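Local coordinates for protein nucleoside kinase (Methanococcus jannaschii, PDB 2C4E) that phosphorylates a broad range of nucleosides, inosine, guanosine and cytidine above all, to their monophosphates, with ATP as its best phosphate donor, at residues G267-E279 against L287-K299. Residues are numbered along the deposited sequence; the frame is centred on the assembly and turned at random.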
loop_
_atom_site.group_PDB
_atom_site.type_symbol
_atom_site.label_atom_id
_atom_site.label_comp_id
_atom_site.label_asym_id
_atom_site.label_seq_id
_atom_site.Cartn_x
_atom_site.Cartn_y
_atom_site.Cartn_z
ATOM N N GLY A 267 -14.814 -25.701 -21.351
ATOM C CA GLY A 267 -15.259 -24.323 -21.384
ATOM C C GLY A 267 -16.412 -24.066 -20.433
ATOM O O GLY A 267 -16.421 -23.059 -19.732
ATOM N N LEU A 268 -17.374 -24.987 -20.415
ATOM C CA LEU A 268 -18.560 -24.862 -19.566
ATOM C C LEU A 268 -18.199 -24.943 -18.092
ATOM O O LEU A 268 -18.717 -24.187 -17.287
ATOM C CB LEU A 268 -19.591 -25.940 -19.917
ATOM C CG LEU A 268 -20.260 -25.827 -21.293
ATOM C CD1 LEU A 268 -20.952 -27.159 -21.650
ATOM C CD2 LEU A 268 -21.252 -24.686 -21.334
ATOM N N ILE A 269 -17.275 -25.834 -17.746
ATOM C CA ILE A 269 -16.788 -25.910 -16.380
ATOM C C ILE A 269 -16.045 -24.633 -16.006
ATOM O O ILE A 269 -16.213 -24.138 -14.898
ATOM C CB ILE A 269 -15.901 -27.162 -16.184
ATOM C CG1 ILE A 269 -16.749 -28.434 -16.301
ATOM C CG2 ILE A 269 -15.134 -27.084 -14.873
ATOM C CD1 ILE A 269 -17.644 -28.740 -15.102
ATOM N N GLY A 270 -15.215 -24.105 -16.909
ATOM C CA GLY A 270 -14.546 -22.842 -16.652
ATOM C C GLY A 270 -15.546 -21.733 -16.339
ATOM O O GLY A 270 -15.415 -21.002 -15.346
ATOM N N ALA A 271 -16.569 -21.644 -17.180
ATOM C CA ALA A 271 -17.635 -20.650 -17.022
ATOM C C ALA A 271 -18.359 -20.826 -15.692
ATOM O O ALA A 271 -18.584 -19.858 -14.969
ATOM C CB ALA A 271 -18.614 -20.753 -18.160
ATOM N N ALA A 272 -18.708 -22.063 -15.361
ATOM C CA ALA A 272 -19.423 -22.339 -14.115
ATOM C C ALA A 272 -18.547 -22.011 -12.909
ATOM O O ALA A 272 -19.014 -21.437 -11.924
ATOM C CB ALA A 272 -19.869 -23.769 -14.077
ATOM N N THR A 273 -17.266 -22.341 -12.995
ATOM C CA THR A 273 -16.348 -22.040 -11.898
ATOM C C THR A 273 -16.249 -20.552 -11.648
ATOM O O THR A 273 -16.309 -20.111 -10.505
ATOM C CB THR A 273 -14.941 -22.593 -12.185
ATOM O OG1 THR A 273 -15.021 -23.990 -12.466
ATOM C CG2 THR A 273 -14.063 -22.505 -10.940
ATOM N N ALA A 274 -16.104 -19.781 -12.725
ATOM C CA ALA A 274 -15.999 -18.330 -12.647
ATOM C C ALA A 274 -17.223 -17.694 -12.027
ATOM O O ALA A 274 -17.120 -16.647 -11.384
ATOM C CB ALA A 274 -15.766 -17.737 -14.035
ATOM N N SER A 275 -18.382 -18.327 -12.213
ATOM C CA SER A 275 -19.637 -17.806 -11.679
ATOM C C SER A 275 -19.688 -17.864 -10.150
ATOM O O SER A 275 -20.429 -17.101 -9.538
ATOM C CB SER A 275 -20.838 -18.545 -12.287
ATOM O OG SER A 275 -21.022 -19.830 -11.712
ATOM N N PHE A 276 -18.917 -18.767 -9.537
ATOM C CA PHE A 276 -18.833 -18.840 -8.074
ATOM C C PHE A 276 -17.894 -17.794 -7.485
ATOM O O PHE A 276 -18.182 -17.194 -6.446
ATOM C CB PHE A 276 -18.350 -20.214 -7.615
ATOM C CG PHE A 276 -19.410 -21.253 -7.598
ATOM C CD1 PHE A 276 -19.532 -22.155 -8.649
ATOM C CD2 PHE A 276 -20.284 -21.351 -6.532
ATOM C CE1 PHE A 276 -20.523 -23.117 -8.631
ATOM C CE2 PHE A 276 -21.269 -22.313 -6.515
ATOM C CZ PHE A 276 -21.384 -23.200 -7.568
ATOM N N VAL A 277 -16.746 -17.611 -8.126
ATOM C CA VAL A 277 -15.686 -16.794 -7.537
ATOM C C VAL A 277 -16.092 -15.330 -7.470
ATOM O O VAL A 277 -15.775 -14.635 -6.506
ATOM C CB VAL A 277 -14.346 -16.980 -8.292
ATOM C CG1 VAL A 277 -13.257 -16.106 -7.692
ATOM C CG2 VAL A 277 -13.943 -18.410 -8.208
ATOM N N VAL A 278 -16.826 -14.868 -8.474
ATOM C CA VAL A 278 -17.318 -13.490 -8.487
ATOM C C VAL A 278 -18.328 -13.150 -7.383
ATOM O O VAL A 278 -18.678 -11.983 -7.219
ATOM C CB VAL A 278 -17.936 -13.101 -9.856
ATOM C CG1 VAL A 278 -16.892 -13.150 -10.942
ATOM C CG2 VAL A 278 -19.123 -13.997 -10.214
ATOM N N GLU A 279 -18.788 -14.145 -6.626
ATOM C CA GLU A 279 -19.799 -13.919 -5.589
ATOM C C GLU A 279 -19.235 -13.416 -4.257
ATOM O O GLU A 279 -20.003 -13.086 -3.348
ATOM C CB GLU A 279 -20.611 -15.192 -5.338
ATOM C CG GLU A 279 -21.305 -15.724 -6.578
ATOM C CD GLU A 279 -22.163 -16.945 -6.313
ATOM O OE1 GLU A 279 -22.130 -17.492 -5.186
ATOM O OE2 GLU A 279 -22.887 -17.349 -7.239
ATOM N N LEU A 287 -14.032 -20.237 -4.049
ATOM C CA LEU A 287 -13.698 -21.241 -5.054
ATOM C C LEU A 287 -14.533 -22.492 -4.802
ATOM O O LEU A 287 -14.594 -22.990 -3.672
ATOM C CB LEU A 287 -12.198 -21.556 -5.045
ATOM C CG LEU A 287 -11.322 -20.475 -5.683
ATOM C CD1 LEU A 287 -9.863 -20.713 -5.345
ATOM C CD2 LEU A 287 -11.492 -20.397 -7.188
ATOM N N PRO A 288 -15.225 -22.980 -5.832
ATOM C CA PRO A 288 -16.136 -24.111 -5.658
ATOM C C PRO A 288 -15.478 -25.491 -5.773
ATOM O O PRO A 288 -14.387 -25.640 -6.335
ATOM C CB PRO A 288 -17.118 -23.913 -6.807
ATOM C CG PRO A 288 -16.253 -23.371 -7.904
ATOM C CD PRO A 288 -15.234 -22.479 -7.222
ATOM N N THR A 289 -16.180 -26.494 -5.258
ATOM C CA THR A 289 -15.833 -27.887 -5.486
ATOM C C THR A 289 -16.350 -28.338 -6.840
ATOM O O THR A 289 -17.207 -27.691 -7.436
ATOM C CB THR A 289 -16.461 -28.795 -4.435
ATOM O OG1 THR A 289 -17.895 -28.683 -4.485
ATOM C CG2 THR A 289 -16.075 -28.374 -3.024
ATOM N N TRP A 290 -15.852 -29.485 -7.281
ATOM C CA TRP A 290 -16.242 -30.075 -8.549
ATOM C C TRP A 290 -17.745 -30.353 -8.604
ATOM O O TRP A 290 -18.427 -29.965 -9.548
ATOM C CB TRP A 290 -15.472 -31.376 -8.787
ATOM C CG TRP A 290 -15.856 -31.977 -10.083
ATOM C CD1 TRP A 290 -16.719 -33.014 -10.285
ATOM C CD2 TRP A 290 -15.444 -31.538 -11.375
ATOM N NE1 TRP A 290 -16.846 -33.263 -11.630
ATOM C CE2 TRP A 290 -16.073 -32.368 -12.322
ATOM C CE3 TRP A 290 -14.569 -30.545 -11.834
ATOM C CZ2 TRP A 290 -15.881 -32.219 -13.692
ATOM C CZ3 TRP A 290 -14.380 -30.397 -13.197
ATOM C CH2 TRP A 290 -15.023 -31.230 -14.108
ATOM N N ASP A 291 -18.263 -31.026 -7.590
ATOM C CA ASP A 291 -19.682 -31.373 -7.604
ATOM C C ASP A 291 -20.555 -30.123 -7.603
ATOM O O ASP A 291 -21.597 -30.112 -8.246
ATOM C CB ASP A 291 -20.050 -32.303 -6.447
ATOM C CG ASP A 291 -19.503 -33.711 -6.627
ATOM O OD1 ASP A 291 -18.997 -34.059 -7.732
ATOM O OD2 ASP A 291 -19.536 -34.542 -5.701
ATOM N N LYS A 292 -20.123 -29.061 -6.922
ATOM C CA LYS A 292 -20.896 -27.819 -6.901
ATOM C C LYS A 292 -20.914 -27.143 -8.273
ATOM O O LYS A 292 -21.925 -26.550 -8.666
ATOM C CB LYS A 292 -20.368 -26.839 -5.838
ATOM C CG LYS A 292 -20.669 -27.255 -4.404
ATOM C CD LYS A 292 -22.084 -26.886 -3.977
ATOM C CE LYS A 292 -22.428 -27.481 -2.617
ATOM N NZ LYS A 292 -23.883 -27.388 -2.307
ATOM N N VAL A 293 -19.799 -27.229 -8.996
ATOM C CA VAL A 293 -19.721 -26.661 -10.332
ATOM C C VAL A 293 -20.597 -27.452 -11.295
ATOM O O VAL A 293 -21.327 -26.869 -12.104
ATOM C CB VAL A 293 -18.267 -26.630 -10.832
ATOM C CG1 VAL A 293 -18.201 -26.410 -12.327
ATOM C CG2 VAL A 293 -17.496 -25.550 -10.101
ATOM N N VAL A 294 -20.536 -28.776 -11.206
ATOM C CA VAL A 294 -21.368 -29.614 -12.069
ATOM C C VAL A 294 -22.846 -29.315 -11.809
ATOM O O VAL A 294 -23.635 -29.203 -12.748
ATOM C CB VAL A 294 -21.034 -31.122 -11.891
ATOM C CG1 VAL A 294 -22.015 -31.994 -12.663
ATOM C CG2 VAL A 294 -19.602 -31.394 -12.362
ATOM N N GLU A 295 -23.208 -29.146 -10.541
ATOM C CA GLU A 295 -24.592 -28.864 -10.155
ATOM C C GLU A 295 -25.098 -27.553 -10.745
ATOM O O GLU A 295 -26.254 -27.448 -11.153
ATOM C CB GLU A 295 -24.708 -28.828 -8.628
ATOM C CG GLU A 295 -26.123 -28.777 -8.079
ATOM C CD GLU A 295 -26.151 -28.658 -6.563
ATOM O OE1 GLU A 295 -25.190 -28.101 -5.987
ATOM O OE2 GLU A 295 -27.130 -29.122 -5.943
ATOM N N ARG A 296 -24.231 -26.548 -10.800
ATOM C CA ARG A 296 -24.645 -25.239 -11.288
ATOM C C ARG A 296 -24.879 -25.249 -12.794
ATOM O O ARG A 296 -25.826 -24.626 -13.265
ATOM C CB ARG A 296 -23.638 -24.161 -10.915
ATOM C CG ARG A 296 -24.134 -22.785 -11.241
ATOM C CD ARG A 296 -23.343 -21.692 -10.613
ATOM N NE ARG A 296 -23.774 -21.404 -9.250
ATOM C CZ ARG A 296 -23.308 -20.383 -8.537
ATOM N NH1 ARG A 296 -22.411 -19.568 -9.066
ATOM N NH2 ARG A 296 -23.752 -20.166 -7.303
ATOM N N LEU A 297 -24.035 -25.966 -13.535
ATOM C CA LEU A 297 -24.238 -26.182 -14.969
ATOM C C LEU A 297 -25.508 -26.963 -15.273
ATOM O O LEU A 297 -26.071 -26.829 -16.353
ATOM C CB LEU A 297 -23.064 -26.954 -15.582
ATOM C CG LEU A 297 -21.784 -26.208 -15.929
ATOM C CD1 LEU A 297 -20.762 -27.194 -16.477
ATOM C CD2 LEU A 297 -22.051 -25.088 -16.927
ATOM N N GLU A 298 -25.926 -27.804 -14.331
ATOM C CA GLU A 298 -27.128 -28.608 -14.495
ATOM C C GLU A 298 -28.358 -27.703 -14.482
ATOM O O GLU A 298 -29.373 -28.034 -15.088
ATOM C CB GLU A 298 -27.225 -29.670 -13.392
ATOM C CG GLU A 298 -28.279 -30.743 -13.646
ATOM C CD GLU A 298 -28.460 -31.688 -12.469
ATOM O OE1 GLU A 298 -27.768 -31.518 -11.440
ATOM O OE2 GLU A 298 -29.298 -32.608 -12.572
ATOM N N LYS A 299 -28.254 -26.566 -13.787
ATOM C CA LYS A 299 -29.313 -25.549 -13.756
ATOM C C LYS A 299 -29.293 -24.580 -14.950
ATOM O O LYS A 299 -30.347 -24.083 -15.351
ATOM C CB LYS A 299 -29.224 -24.725 -12.463
ATOM C CG LYS A 299 -29.476 -25.508 -11.183
ATOM C CD LYS A 299 -30.521 -24.824 -10.298
ATOM C CE LYS A 299 -30.993 -25.739 -9.179
ATOM N NZ LYS A 299 -31.912 -25.040 -8.239
#
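The guanidinium of R296 lies flat on the ring of F276, the two planes 9° apart, with R296 CZ 3.6 Å from the ring centroid in a cation-pi stack. Over the opposite face P288 puts its CB 3.8 Å from the same centroid, a CH-pi contact that leaves the phenyl ring sandwiched between proline and arginine. A bend at chi3 (-85°) in an otherwise extended R296 side chain brings the guanidinium back over the ring. The guanidinium edge carries the polar bonds: NH1 donates to S275 OG at 3.0 Å, nearly straight and in the guanidinium plane, while NH1 and NH2 form an end-on salt bridge to a single oxygen, E279 OE2, through two bent bonds of 2.9 Å each, from one face of the carboxylate. S275 OG, while accepting from NH1, donates to A272 O within its own helix, at 2.6 Å, and E279 OE2 also accepts from the backbone N of G237, so that oxygen has three donors. Replacing R296 by alanine would probably leave the E279 carboxylate without this countercharge and take the stacked guanidinium off the F276 ring.

Toward the start of 267-279, whose helical part crosses 290-299 at 102°, the packing turns apolar. V293 fits as a knob among I269, A272, T273 and F276, its CG1 3.6 Å from A272 CB; I269 in turn enters a hole formed by W290, V293, V294 and L297. T273 keeps its hydroxyl satisfied within its own helix, on I269 O. The C-terminal helix of this ribokinase-fold enzyme is thus held by an apolar interlock along 268-273 that gives way, at 275-279, to a charge pair whose cation is shared between carboxylate and aromatic ring.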